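Local coordinates for protein lovastatin nonaketide synthase, polyketide synthase component (Aspergillus terreus, PDB 7CPX) that assembles the dihydromonacolin L backbone of lovastatin, together with its partner LovC, as an iterative, homodimeric polyketide synthase that condenses malonyl units and reduces and methylates the growing chain, at residues G17-N25 / Y69-L77; S201-L212 / R244-K254. The protein carries 2 engineered substitutions. All coordinates share one frame; numbering follows the deposited sequence.

Contact 1 of 2, residues G17-N25 / Y69-L77; sequences GCRFPGDAN and YAYVLQDDL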
ATOM      1  N   GLY A  17     -38.563   3.488 -25.447  1.00 84.99           N
ATOM      2  CA  GLY A  17     -38.172   4.187 -24.235  1.00 84.99           C
ATOM      3  C   GLY A  17     -36.688   4.467 -24.272  1.00 84.99           C
ATOM      4  O   GLY A  17     -35.882   3.572 -24.525  1.00 84.99           O
ATOM      5  N   CYS A  18     -36.332   5.722 -24.016  1.00 85.34           N
ATOM      6  CA  CYS A  18     -34.980   6.192 -24.272  1.00 85.34           C
ATOM      7  C   CYS A  18     -34.423   6.912 -23.057  1.00 85.34           C
ATOM      8  O   CYS A  18     -35.104   7.742 -22.451  1.00 85.34           O
ATOM      9  CB  CYS A  18     -34.955   7.127 -25.486  1.00 85.34           C
ATOM     10  SG  CYS A  18     -35.274   6.300 -27.057  1.00 85.34           S
ATOM     11  N   ARG A  19     -33.182   6.585 -22.713  1.00 82.69           N
ATOM     12  CA  ARG A  19     -32.355   7.354 -21.792  1.00 82.69           C
ATOM     13  C   ARG A  19     -31.107   7.687 -22.594  1.00 82.69           C
ATOM     14  O   ARG A  19     -30.160   6.899 -22.639  1.00 82.69           O
ATOM     15  CB  ARG A  19     -32.026   6.582 -20.529  1.00 82.69           C
ATOM     16  CG  ARG A  19     -33.229   6.219 -19.692  1.00 82.69           C
ATOM     17  CD  ARG A  19     -33.882   7.442 -19.085  1.00 82.69           C
ATOM     18  NE  ARG A  19     -34.950   7.065 -18.170  1.00 82.69           N
ATOM     19  CZ  ARG A  19     -34.759   6.699 -16.910  1.00 82.69           C
ATOM     20  NH1 ARG A  19     -33.550   6.666 -16.374  1.00 82.69           N
ATOM     21  NH2 ARG A  19     -35.806   6.350 -16.171  1.00 82.69           N
ATOM     22  N   PHE A  20     -31.131   8.837 -23.258  1.00 80.58           N
ATOM     23  CA  PHE A  20     -30.065   9.253 -24.146  1.00 80.58           C
ATOM     24  C   PHE A  20     -29.445  10.551 -23.650  1.00 80.58           C
ATOM     25  O   PHE A  20     -30.099  11.335 -22.956  1.00 80.58           O
ATOM     26  CB  PHE A  20     -30.587   9.447 -25.572  1.00 80.58           C
ATOM     27  CG  PHE A  20     -30.569   8.197 -26.395  1.00 80.58           C
ATOM     28  CD1 PHE A  20     -31.452   7.169 -26.133  1.00 80.58           C
ATOM     29  CD2 PHE A  20     -29.671   8.052 -27.434  1.00 80.58           C
ATOM     30  CE1 PHE A  20     -31.441   6.017 -26.889  1.00 80.58           C
ATOM     31  CE2 PHE A  20     -29.652   6.904 -28.194  1.00 80.58           C
ATOM     32  CZ  PHE A  20     -30.539   5.883 -27.924  1.00 80.58           C
ATOM     33  N   PRO A  21     -28.188  10.809 -23.994  1.00 80.07           N
ATOM     34  CA  PRO A  21     -27.509  11.982 -23.445  1.00 80.07           C
ATOM     35  C   PRO A  21     -28.131  13.268 -23.959  1.00 80.07           C
ATOM     36  O   PRO A  21     -28.680  13.329 -25.062  1.00 80.07           O
ATOM     37  CB  PRO A  21     -26.067  11.813 -23.931  1.00 80.07           C
ATOM     38  CG  PRO A  21     -26.195  11.046 -25.196  1.00 80.07           C
ATOM     39  CD  PRO A  21     -27.387  10.145 -25.036  1.00 80.07           C
ATOM     40  N   GLY A  22     -28.039  14.308 -23.136  1.00 84.49           N
ATOM     41  CA  GLY A  22     -28.684  15.566 -23.440  1.00 84.49           C
ATOM     42  C   GLY A  22     -30.078  15.692 -22.876  1.00 84.49           C
ATOM     43  O   GLY A  22     -30.925  16.357 -23.485  1.00 84.49           O
ATOM     44  N   ASP A  23     -30.349  15.065 -21.732  1.00 89.37           N
ATOM     45  CA  ASP A  23     -31.655  15.086 -21.084  1.00 89.37           C
ATOM     46  C   ASP A  23     -32.719  14.364 -21.899  1.00 89.37           C
ATOM     47  O   ASP A  23     -33.916  14.576 -21.683  1.00 89.37           O
ATOM     48  CB  ASP A  23     -32.111  16.521 -20.798  1.00 89.37           C
ATOM     49  CG  ASP A  23     -31.054  17.337 -20.081  1.00 89.37           C
ATOM     50  OD1 ASP A  23     -30.260  16.748 -19.318  1.00 89.37           O
ATOM     51  OD2 ASP A  23     -31.017  18.570 -20.282  1.00 89.37           O
ATOM     52  N   ALA A  24     -32.310  13.509 -22.837  1.00 84.30           N
ATOM     53  CA  ALA A  24     -33.248  12.773 -23.682  1.00 84.30           C
ATOM     54  C   ALA A  24     -33.707  11.513 -22.946  1.00 84.30           C
ATOM     55  O   ALA A  24     -33.305  10.387 -23.242  1.00 84.30           O
ATOM     56  CB  ALA A  24     -32.607  12.437 -25.021  1.00 84.30           C
ATOM     57  N   ASN A  25     -34.577  11.729 -21.960  1.00 87.48           N
ATOM     58  CA  ASN A  25     -35.140  10.652 -21.160  1.00 87.48           C
ATOM     59  C   ASN A  25     -36.466  10.145 -21.712  1.00 87.48           C
ATOM     60  O   ASN A  25     -37.240   9.527 -20.971  1.00 87.48           O
ATOM     61  CB  ASN A  25     -35.319  11.113 -19.713  1.00 87.48           C
ATOM     62  CG  ASN A  25     -34.003  11.444 -19.041  1.00 87.48           C
ATOM     63  OD1 ASN A  25     -32.951  10.934 -19.426  1.00 87.48           O
ATOM     64  ND2 ASN A  25     -34.054  12.302 -18.030  1.00 87.48           N
ATOM     65  N   TYR A  69     -13.868  12.954 -22.862  1.00 84.87           N
ATOM     66  CA  TYR A  69     -15.225  13.418 -23.096  1.00 84.87           C
ATOM     67  C   TYR A  69     -16.110  12.245 -23.484  1.00 84.87           C
ATOM     68  O   TYR A  69     -15.631  11.182 -23.892  1.00 84.87           O
ATOM     69  CB  TYR A  69     -15.275  14.476 -24.203  1.00 84.87           C
ATOM     70  CG  TYR A  69     -14.294  15.610 -24.029  1.00 84.87           C
ATOM     71  CD1 TYR A  69     -14.595  16.695 -23.220  1.00 84.87           C
ATOM     72  CD2 TYR A  69     -13.072  15.600 -24.681  1.00 84.87           C
ATOM     73  CE1 TYR A  69     -13.703  17.735 -23.060  1.00 84.87           C
ATOM     74  CE2 TYR A  69     -12.173  16.635 -24.529  1.00 84.87           C
ATOM     75  CZ  TYR A  69     -12.493  17.701 -23.717  1.00 84.87           C
ATOM     76  OH  TYR A  69     -11.598  18.735 -23.562  1.00 84.87           O
ATOM     77  N   ALA A  70     -17.414  12.451 -23.351  1.00 81.74           N
ATOM     78  CA  ALA A  70     -18.390  11.448 -23.742  1.00 81.74           C
ATOM     79  C   ALA A  70     -19.767  12.086 -23.725  1.00 81.74           C
ATOM     80  O   ALA A  70     -20.002  13.084 -23.038  1.00 81.74           O
ATOM     81  CB  ALA A  70     -18.353  10.231 -22.817  1.00 81.74           C
ATOM     82  N   TYR A  71     -20.676  11.492 -24.495  1.00 81.36           N
ATOM     83  CA  TYR A  71     -22.074  11.911 -24.514  1.00 81.36           C
ATOM     84  C   TYR A  71     -22.772  11.203 -23.356  1.00 81.36           C
ATOM     85  O   TYR A  71     -23.445  10.180 -23.509  1.00 81.36           O
ATOM     86  CB  TYR A  71     -22.709  11.594 -25.860  1.00 81.36           C
ATOM     87  CG  TYR A  71     -22.096  12.344 -27.025  1.00 81.36           C
ATOM     88  CD1 TYR A  71     -20.815  12.054 -27.466  1.00 81.36           C
ATOM     89  CD2 TYR A  71     -22.804  13.334 -27.688  1.00 81.36           C
ATOM     90  CE1 TYR A  71     -20.255  12.732 -28.529  1.00 81.36           C
ATOM     91  CE2 TYR A  71     -22.252  14.016 -28.752  1.00 81.36           C
ATOM     92  CZ  TYR A  71     -20.979  13.711 -29.172  1.00 81.36           C
ATOM     93  OH  TYR A  71     -20.426  14.392 -30.232  1.00 81.36           O
ATOM     94  N   VAL A  72     -22.590  11.764 -22.172  1.00 82.58           N
ATOM     95  CA  VAL A  72     -23.002  11.143 -20.920  1.00 82.58           C
ATOM     96  C   VAL A  72     -24.430  11.548 -20.591  1.00 82.58           C
ATOM     97  O   VAL A  72     -24.878  12.656 -20.904  1.00 82.58           O
ATOM     98  CB  VAL A  72     -22.034  11.533 -19.783  1.00 82.58           C
ATOM     99  CG1 VAL A  72     -22.423  10.848 -18.488  1.00 82.58           C
ATOM    100  CG2 VAL A  72     -20.603  11.185 -20.157  1.00 82.58           C
ATOM    101  N   LEU A  73     -25.156  10.635 -19.951  1.00 82.00           N
ATOM    102  CA  LEU A  73     -26.494  10.944 -19.469  1.00 82.00           C
ATOM    103  C   LEU A  73     -26.423  11.947 -18.325  1.00 82.00           C
ATOM    104  O   LEU A  73     -25.533  11.883 -17.473  1.00 82.00           O
ATOM    105  CB  LEU A  73     -27.200   9.673 -19.001  1.00 82.00           C
ATOM    106  CG  LEU A  73     -27.383   8.575 -20.048  1.00 82.00           C
ATOM    107  CD1 LEU A  73     -28.043   7.355 -19.436  1.00 82.00           C
ATOM    108  CD2 LEU A  73     -28.195   9.081 -21.217  1.00 82.00           C
ATOM    109  N   GLN A  74     -27.375  12.877 -18.307  1.00 88.78           N
ATOM    110  CA  GLN A  74     -27.460  13.889 -17.265  1.00 88.78           C
ATOM    111  C   GLN A  74     -28.328  13.444 -16.096  1.00 88.78           C
ATOM    112  O   GLN A  74     -28.865  14.292 -15.374  1.00 88.78           O
ATOM    113  CB  GLN A  74     -27.992  15.200 -17.849  1.00 88.78           C
ATOM    114  CG  GLN A  74     -27.027  15.896 -18.800  1.00 88.78           C
ATOM    115  CD  GLN A  74     -26.821  15.133 -20.094  1.00 88.78           C
ATOM    116  OE1 GLN A  74     -27.619  14.266 -20.451  1.00 88.78           O
ATOM    117  NE2 GLN A  74     -25.743  15.449 -20.802  1.00 88.78           N
ATOM    118  N   ASP A  75     -28.477  12.137 -15.896  1.00 90.12           N
ATOM    119  CA  ASP A  75     -29.293  11.585 -14.827  1.00 90.12           C
ATOM    120  C   ASP A  75     -28.424  10.748 -13.898  1.00 90.12           C
ATOM    121  O   ASP A  75     -27.421  10.164 -14.317  1.00 90.12           O
ATOM    122  CB  ASP A  75     -30.431  10.723 -15.391  1.00 90.12           C
ATOM    123  CG  ASP A  75     -31.377  10.229 -14.315  1.00 90.12           C
ATOM    124  OD1 ASP A  75     -31.196  10.607 -13.138  1.00 90.12           O
ATOM    125  OD2 ASP A  75     -32.303   9.458 -14.646  1.00 90.12           O
ATOM    126  N   ASP A  76     -28.816  10.703 -12.629  1.00 90.75           N
ATOM    127  CA  ASP A  76     -28.120   9.890 -11.635  1.00 90.75           C
ATOM    128  C   ASP A  76     -28.518   8.437 -11.842  1.00 90.75           C
ATOM    129  O   ASP A  76     -29.612   8.016 -11.461  1.00 90.75           O
ATOM    130  CB  ASP A  76     -28.462  10.360 -10.225  1.00 90.75           C
ATOM    131  CG  ASP A  76     -27.714   9.589  -9.156  1.00 90.75           C
ATOM    132  OD1 ASP A  76     -26.856   8.754  -9.511  1.00 90.75           O
ATOM    133  OD2 ASP A  76     -27.984   9.817  -7.958  1.00 90.75           O
ATOM    134  N   LEU A  77     -27.625   7.656 -12.454  1.00 84.61           N
ATOM    135  CA  LEU A  77     -27.951   6.274 -12.775  1.00 84.61           C
ATOM    136  C   LEU A  77     -28.171   5.429 -11.530  1.00 84.61           C
ATOM    137  O   LEU A  77     -28.887   4.425 -11.598  1.00 84.61           O
ATOM    138  CB  LEU A  77     -26.846   5.661 -13.632  1.00 84.61           C
ATOM    139  CG  LEU A  77     -26.504   6.407 -14.925  1.00 84.61           C
ATOM    140  CD1 LEU A  77     -25.944   5.439 -15.940  1.00 84.61           C
ATOM    141  CD2 LEU A  77     -27.707   7.130 -15.504  1.00 84.61           C
TER
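Pro21 lays the CB-CG edge of its ring over the bend at Tyr71, with CG 3.6 Å from Tyr71 CB, while the phenol ring leads off elsewhere. At the CD end of the ring Leu73 packs beside the proline and the root of Arg19, with Leu73 CD1 4.2 Å from Arg19 CB. The polar grip comes from Gln74. Its chain bends at chi2 (68°) and folds the amide back over the turn, where OE1 accepts from Gly22 N at 2.7 Å and from Asp23 N at 3.1 Å. Both N-H groups arrive above the carbonyl plane and from the same face, holding the amide across two successive peptides. Gly22 and Asp23 have positive phi, and the Asp23 side chain crosses that of Gln74 at about a right angle, its OD1 against Gln74 CB, the carboxylate and amide planes 87° apart. Farther along, Arg19 NH1 and Asp75 OD2 are 3.5 Å apart in a salt bridge of charges alone, the oxygen lying well out of the guanidinium plane. Arg19 is more firmly engaged by Glu104 and Glu108, and Asp75 by Arg932. Within the ketosynthase, the contact ties the exit of strand 11-19 to segment 71-75; Leu73 and Leu77 rest on helix 97-113, and Phe20 touches both Leu30 of helix 27-35 and Ala247 and Cys249 of strand 247-255.

Contact 2 of 2, residues S201-L212 / R244-K254; sequences SMAIAAGANLIL and RGEAVCSVVLK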
ATOM      1  N   SER A 201     -45.584 -12.834 -29.507  1.00 82.32           N
ATOM      2  CA  SER A 201     -46.405 -11.747 -30.022  1.00 82.32           C
ATOM      3  C   SER A 201     -45.707 -10.401 -29.910  1.00 82.32           C
ATOM      4  O   SER A 201     -46.071  -9.463 -30.627  1.00 82.32           O
ATOM      5  CB  SER A 201     -47.737 -11.699 -29.273  1.00 82.32           C
ATOM      6  OG  SER A 201     -48.452 -10.516 -29.580  1.00 82.32           O
ATOM      7  N   MET A 202     -44.715 -10.288 -29.032  1.00 82.05           N
ATOM      8  CA  MET A 202     -44.005  -9.039 -28.818  1.00 82.05           C
ATOM      9  C   MET A 202     -42.558  -9.363 -28.484  1.00 82.05           C
ATOM     10  O   MET A 202     -42.251 -10.450 -27.990  1.00 82.05           O
ATOM     11  CB  MET A 202     -44.654  -8.224 -27.694  1.00 82.05           C
ATOM     12  CG  MET A 202     -43.919  -6.952 -27.315  1.00 82.05           C
ATOM     13  SD  MET A 202     -44.709  -6.141 -25.916  1.00 82.05           S
ATOM     14  CE  MET A 202     -43.286  -5.657 -24.946  1.00 82.05           C
ATOM     15  N   ALA A 203     -41.672  -8.413 -28.760  1.00 76.48           N
ATOM     16  CA  ALA A 203     -40.252  -8.610 -28.495  1.00 76.48           C
ATOM     17  C   ALA A 203     -39.612  -7.267 -28.192  1.00 76.48           C
ATOM     18  O   ALA A 203     -39.670  -6.350 -29.011  1.00 76.48           O
ATOM     19  CB  ALA A 203     -39.559  -9.274 -29.684  1.00 76.48           C
ATOM     20  N   ILE A 204     -39.002  -7.153 -27.021  1.00 77.08           N
ATOM     21  CA  ILE A 204     -38.210  -5.977 -26.695  1.00 77.08           C
ATOM     22  C   ILE A 204     -36.845  -6.136 -27.344  1.00 77.08           C
ATOM     23  O   ILE A 204     -36.169  -7.151 -27.150  1.00 77.08           O
ATOM     24  CB  ILE A 204     -38.082  -5.795 -25.178  1.00 77.08           C
ATOM     25  CG1 ILE A 204     -39.444  -5.494 -24.549  1.00 77.08           C
ATOM     26  CG2 ILE A 204     -37.096  -4.691 -24.868  1.00 77.08           C
ATOM     27  CD1 ILE A 204     -40.131  -4.269 -25.104  1.00 77.08           C
ATOM     28  N   ALA A 205     -36.455  -5.154 -28.145  1.00 74.98           N
ATOM     29  CA  ALA A 205     -35.092  -5.030 -28.638  1.00 74.98           C
ATOM     30  C   ALA A 205     -34.481  -3.847 -27.905  1.00 74.98           C
ATOM     31  O   ALA A 205     -34.861  -2.697 -28.143  1.00 74.98           O
ATOM     32  CB  ALA A 205     -35.062  -4.829 -30.151  1.00 74.98           C
ATOM     33  N   ALA A 206     -33.571  -4.130 -26.988  1.00 75.21           N
ATOM     34  CA  ALA A 206     -33.003  -3.110 -26.130  1.00 75.21           C
ATOM     35  C   ALA A 206     -31.496  -3.066 -26.314  1.00 75.21           C
ATOM     36  O   ALA A 206     -30.882  -3.969 -26.881  1.00 75.21           O
ATOM     37  CB  ALA A 206     -33.354  -3.369 -24.660  1.00 75.21           C
ATOM     38  N   GLY A 207     -30.911  -1.981 -25.832  1.00 75.44           N
ATOM     39  CA  GLY A 207     -29.473  -1.821 -25.841  1.00 75.44           C
ATOM     40  C   GLY A 207     -29.065  -0.928 -24.699  1.00 75.44           C
ATOM     41  O   GLY A 207     -29.819  -0.042 -24.285  1.00 75.44           O
ATOM     42  N   ALA A 208     -27.864  -1.160 -24.183  1.00 76.07           N
ATOM     43  CA  ALA A 208     -27.394  -0.411 -23.025  1.00 76.07           C
ATOM     44  C   ALA A 208     -25.886  -0.250 -23.095  1.00 76.07           C
ATOM     45  O   ALA A 208     -25.156  -1.244 -23.123  1.00 76.07           O
ATOM     46  CB  ALA A 208     -27.795  -1.111 -21.726  1.00 76.07           C
ATOM     47  N   ASN A 209     -25.430   0.999 -23.122  1.00 79.15           N
ATOM     48  CA  ASN A 209     -24.024   1.329 -22.947  1.00 79.15           C
ATOM     49  C   ASN A 209     -23.933   2.458 -21.938  1.00 79.15           C
ATOM     50  O   ASN A 209     -24.581   3.495 -22.106  1.00 79.15           O
ATOM     51  CB  ASN A 209     -23.370   1.740 -24.263  1.00 79.15           C
ATOM     52  CG  ASN A 209     -21.973   2.290 -24.069  1.00 79.15           C
ATOM     53  OD1 ASN A 209     -21.002   1.538 -23.989  1.00 79.15           O
ATOM     54  ND2 ASN A 209     -21.863   3.611 -23.995  1.00 79.15           N
ATOM     55  N   LEU A 210     -23.136   2.258 -20.897  1.00 80.45           N
ATOM     56  CA  LEU A 210     -23.008   3.231 -19.827  1.00 80.45           C
ATOM     57  C   LEU A 210     -21.542   3.450 -19.494  1.00 80.45           C
ATOM     58  O   LEU A 210     -20.700   2.568 -19.687  1.00 80.45           O
ATOM     59  CB  LEU A 210     -23.764   2.781 -18.576  1.00 80.45           C
ATOM     60  CG  LEU A 210     -25.283   2.704 -18.736  1.00 80.45           C
ATOM     61  CD1 LEU A 210     -25.911   2.221 -17.453  1.00 80.45           C
ATOM     62  CD2 LEU A 210     -25.857   4.051 -19.131  1.00 80.45           C
ATOM     63  N   ILE A 211     -21.254   4.644 -18.988  1.00 82.41           N
ATOM     64  CA  ILE A 211     -19.902   5.044 -18.629  1.00 82.41           C
ATOM     65  C   ILE A 211     -19.812   5.102 -17.112  1.00 82.41           C
ATOM     66  O   ILE A 211     -20.093   6.136 -16.498  1.00 82.41           O
ATOM     67  CB  ILE A 211     -19.538   6.392 -19.274  1.00 82.41           C
ATOM     68  CG1 ILE A 211     -19.338   6.208 -20.777  1.00 82.41           C
ATOM     69  CG2 ILE A 211     -18.298   6.968 -18.631  1.00 82.41           C
ATOM     70  CD1 ILE A 211     -19.496   7.468 -21.574  1.00 82.41           C
ATOM     71  N   LEU A 212     -19.425   3.982 -16.502  1.00 82.41           N
ATOM     72  CA  LEU A 212     -19.317   3.878 -15.058  1.00 82.41           C
ATOM     73  C   LEU A 212     -17.888   3.683 -14.582  1.00 82.41           C
ATOM     74  O   LEU A 212     -17.617   3.888 -13.396  1.00 82.41           O
ATOM     75  CB  LEU A 212     -20.171   2.711 -14.543  1.00 82.41           C
ATOM     76  CG  LEU A 212     -21.568   2.591 -15.155  1.00 82.41           C
ATOM     77  CD1 LEU A 212     -22.164   1.228 -14.869  1.00 82.41           C
ATOM     78  CD2 LEU A 212     -22.471   3.684 -14.625  1.00 82.41           C
ATOM     79  N   ARG A 244     -17.351   7.878 -26.916  1.00 82.31           N
ATOM     80  CA  ARG A 244     -18.271   7.017 -26.191  1.00 82.31           C
ATOM     81  C   ARG A 244     -19.489   7.811 -25.742  1.00 82.31           C
ATOM     82  O   ARG A 244     -19.387   8.989 -25.389  1.00 82.31           O
ATOM     83  CB  ARG A 244     -17.576   6.393 -24.985  1.00 82.31           C
ATOM     84  CG  ARG A 244     -16.586   5.295 -25.336  1.00 82.31           C
ATOM     85  CD  ARG A 244     -15.932   4.719 -24.091  1.00 82.31           C
ATOM     86  NE  ARG A 244     -16.906   4.478 -23.035  1.00 82.31           N
ATOM     87  CZ  ARG A 244     -17.800   3.500 -23.056  1.00 82.31           C
ATOM     88  NH1 ARG A 244     -17.865   2.646 -24.063  1.00 82.31           N
ATOM     89  NH2 ARG A 244     -18.656   3.381 -22.045  1.00 82.31           N
ATOM     90  N   GLY A 245     -20.640   7.167 -25.768  1.00 79.02           N
ATOM     91  CA  GLY A 245     -21.876   7.796 -25.335  1.00 79.02           C
ATOM     92  C   GLY A 245     -22.671   6.871 -24.442  1.00 79.02           C
ATOM     93  O   GLY A 245     -22.702   5.660 -24.653  1.00 79.02           O
ATOM     94  N   GLU A 246     -23.308   7.455 -23.434  1.00 82.04           N
ATOM     95  CA  GLU A 246     -24.179   6.711 -22.538  1.00 82.04           C
ATOM     96  C   GLU A 246     -25.595   6.737 -23.090  1.00 82.04           C
ATOM     97  O   GLU A 246     -26.188   7.811 -23.237  1.00 82.04           O
ATOM     98  CB  GLU A 246     -24.158   7.301 -21.132  1.00 82.04           C
ATOM     99  CG  GLU A 246     -22.880   7.079 -20.375  1.00 82.04           C
ATOM    100  CD  GLU A 246     -23.062   7.321 -18.894  1.00 82.04           C
ATOM    101  OE1 GLU A 246     -23.991   8.070 -18.526  1.00 82.04           O
ATOM    102  OE2 GLU A 246     -22.293   6.752 -18.090  1.00 82.04           O
ATOM    103  N   ALA A 247     -26.141   5.562 -23.381  1.00 79.40           N
ATOM    104  CA  ALA A 247     -27.502   5.481 -23.879  1.00 79.40           C
ATOM    105  C   ALA A 247     -28.089   4.128 -23.521  1.00 79.40           C
ATOM    106  O   ALA A 247     -27.408   3.100 -23.598  1.00 79.40           O
ATOM    107  CB  ALA A 247     -27.556   5.704 -25.393  1.00 79.40           C
ATOM    108  N   VAL A 248     -29.356   4.144 -23.124  1.00 79.15           N
ATOM    109  CA  VAL A 248     -30.130   2.936 -22.876  1.00 79.15           C
ATOM    110  C   VAL A 248     -31.419   3.071 -23.669  1.00 79.15           C
ATOM    111  O   VAL A 248     -32.249   3.939 -23.373  1.00 79.15           O
ATOM    112  CB  VAL A 248     -30.420   2.724 -21.386  1.00 79.15           C
ATOM    113  CG1 VAL A 248     -31.187   1.432 -21.183  1.00 79.15           C
ATOM    114  CG2 VAL A 248     -29.122   2.709 -20.601  1.00 79.15           C
ATOM    115  N   CYS A 249     -31.594   2.214 -24.664  1.00 78.71           N
ATOM    116  CA  CYS A 249     -32.751   2.259 -25.543  1.00 78.71           C
ATOM    117  C   CYS A 249     -33.537   0.967 -25.412  1.00 78.71           C
ATOM    118  O   CYS A 249     -32.964  -0.096 -25.169  1.00 78.71           O
ATOM    119  CB  CYS A 249     -32.331   2.463 -27.000  1.00 78.71           C
ATOM    120  SG  CYS A 249     -33.710   2.656 -28.150  1.00 78.71           S
ATOM    121  N   SER A 250     -34.852   1.071 -25.555  1.00 79.59           N
ATOM    122  CA  SER A 250     -35.723  -0.089 -25.613  1.00 79.59           C
ATOM    123  C   SER A 250     -36.760   0.160 -26.691  1.00 79.59           C
ATOM    124  O   SER A 250     -37.333   1.248 -26.764  1.00 79.59           O
ATOM    125  CB  SER A 250     -36.405  -0.350 -24.267  1.00 79.59           C
ATOM    126  OG  SER A 250     -35.448  -0.540 -23.243  1.00 79.59           O
ATOM    127  N   VAL A 251     -36.995  -0.843 -27.530  1.00 78.27           N
ATOM    128  CA  VAL A 251     -37.904  -0.725 -28.659  1.00 78.27           C
ATOM    129  C   VAL A 251     -38.826  -1.933 -28.648  1.00 78.27           C
ATOM    130  O   VAL A 251     -38.359  -3.075 -28.712  1.00 78.27           O
ATOM    131  CB  VAL A 251     -37.137  -0.629 -29.987  1.00 78.27           C
ATOM    132  CG1 VAL A 251     -37.997  -1.076 -31.141  1.00 78.27           C
ATOM    133  CG2 VAL A 251     -36.650   0.790 -30.208  1.00 78.27           C
ATOM    134  N   VAL A 252     -40.128  -1.686 -28.566  1.00 81.77           N
ATOM    135  CA  VAL A 252     -41.110  -2.761 -28.615  1.00 81.77           C
ATOM    136  C   VAL A 252     -41.359  -3.105 -30.077  1.00 81.77           C
ATOM    137  O   VAL A 252     -41.781  -2.250 -30.862  1.00 81.77           O
ATOM    138  CB  VAL A 252     -42.410  -2.357 -27.909  1.00 81.77           C
ATOM    139  CG1 VAL A 252     -43.356  -3.542 -27.819  1.00 81.77           C
ATOM    140  CG2 VAL A 252     -42.110  -1.807 -26.526  1.00 81.77           C
ATOM    141  N   LEU A 253     -41.102  -4.354 -30.442  1.00 77.75           N
ATOM    142  CA  LEU A 253     -41.217  -4.833 -31.806  1.00 77.75           C
ATOM    143  C   LEU A 253     -42.320  -5.874 -31.886  1.00 77.75           C
ATOM    144  O   LEU A 253     -42.464  -6.714 -30.990  1.00 77.75           O
ATOM    145  CB  LEU A 253     -39.897  -5.442 -32.278  1.00 77.75           C
ATOM    146  CG  LEU A 253     -38.692  -4.509 -32.310  1.00 77.75           C
ATOM    147  CD1 LEU A 253     -37.447  -5.262 -32.721  1.00 77.75           C
ATOM    148  CD2 LEU A 253     -38.952  -3.373 -33.263  1.00 77.75           C
ATOM    149  N   LYS A 254     -43.095  -5.816 -32.964  1.00 83.49           N
ATOM    150  CA  LYS A 254     -44.156  -6.779 -33.196  1.00 83.49           C
ATOM    151  C   LYS A 254     -44.316  -6.961 -34.695  1.00 83.49           C
ATOM    152  O   LYS A 254     -43.893  -6.120 -35.492  1.00 83.49           O
ATOM    153  CB  LYS A 254     -45.480  -6.326 -32.575  1.00 83.49           C
ATOM    154  CG  LYS A 254     -45.371  -5.924 -31.119  1.00 83.49           C
ATOM    155  CD  LYS A 254     -46.698  -5.458 -30.561  1.00 83.49           C
ATOM    156  CE  LYS A 254     -47.715  -6.585 -30.507  1.00 83.49           C
ATOM    157  NZ  LYS A 254     -48.949  -6.204 -29.769  1.00 83.49           N
TER
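Val252 takes Ile204 CD1 on its CG2 methyl, at 3.5 Å, and Met202 on its CG1 methyl, an apolar cluster on one face of an antiparallel strand pair in the ketosynthase thiolase-fold sheet. With CG1 beside its backbone N (chi1 -65°), Ile204 extends CD1 to the partner strand. Ala206, Val248 and Ser250 of this face touch helix 97-113, Ala208 facing Val248. On the opposite face Ala205 CB meets Leu253 CD1 at 3.5 Å, beside helix 183-196. The axes of strand segments 203-209 and 247-254 come within 4.6 Å, their directions 167° apart; paired backbone bonds lace Ala203-Leu253, Ala205-Val251, Gly207-Cys249 and Asn209-Ala247. At one end Lys254 passes its methylenes along Ser201 and ion-pairs with Asp262 and Asp264. At the other, Ile211 packs against the Glu246 methylenes, and the carboxylate reaches Arg48. Arg244 and Ile211 lie alongside, pointing opposite ways, Arg244 NH2 by Ile211 CG1. Arg244 makes a cation-pi contact with Phe217, and its side chain is about 6 Å from that of His367, a predicted active-site residue. Asn209 OD1, bonded to Thr133, takes a weak 3.3 Å hydrogen bond from Arg244 NH1 at the guanidinium edge, amide and guanidinium planes 65° apart.

How the contacts relate
Both contacts belong to the ketosynthase, their centres 13 Å apart. Contact 1 reaches the large mixed sheet of contact 2 through its first segment, since strand 11-19 neighbours strand 247-255, while strand 69-70 belongs to a small separate sheet. Contact 2 is core: two long strands zipped by regular backbone bonds, with small and branched apolar side chains on both faces. Contact 1 is smaller (417 against 1015 Å²), largely buried, and reaches solvent at Gln74 and Asp23; a side-chain amide there does the work of backbone pairing. Segment 244-254 joins the two: Gly17 N pairs with Ser250 O, and Tyr71 O lies 2.7 Å from Glu246 N in a probable hydrogen bond. Helix 97-113 packs against both.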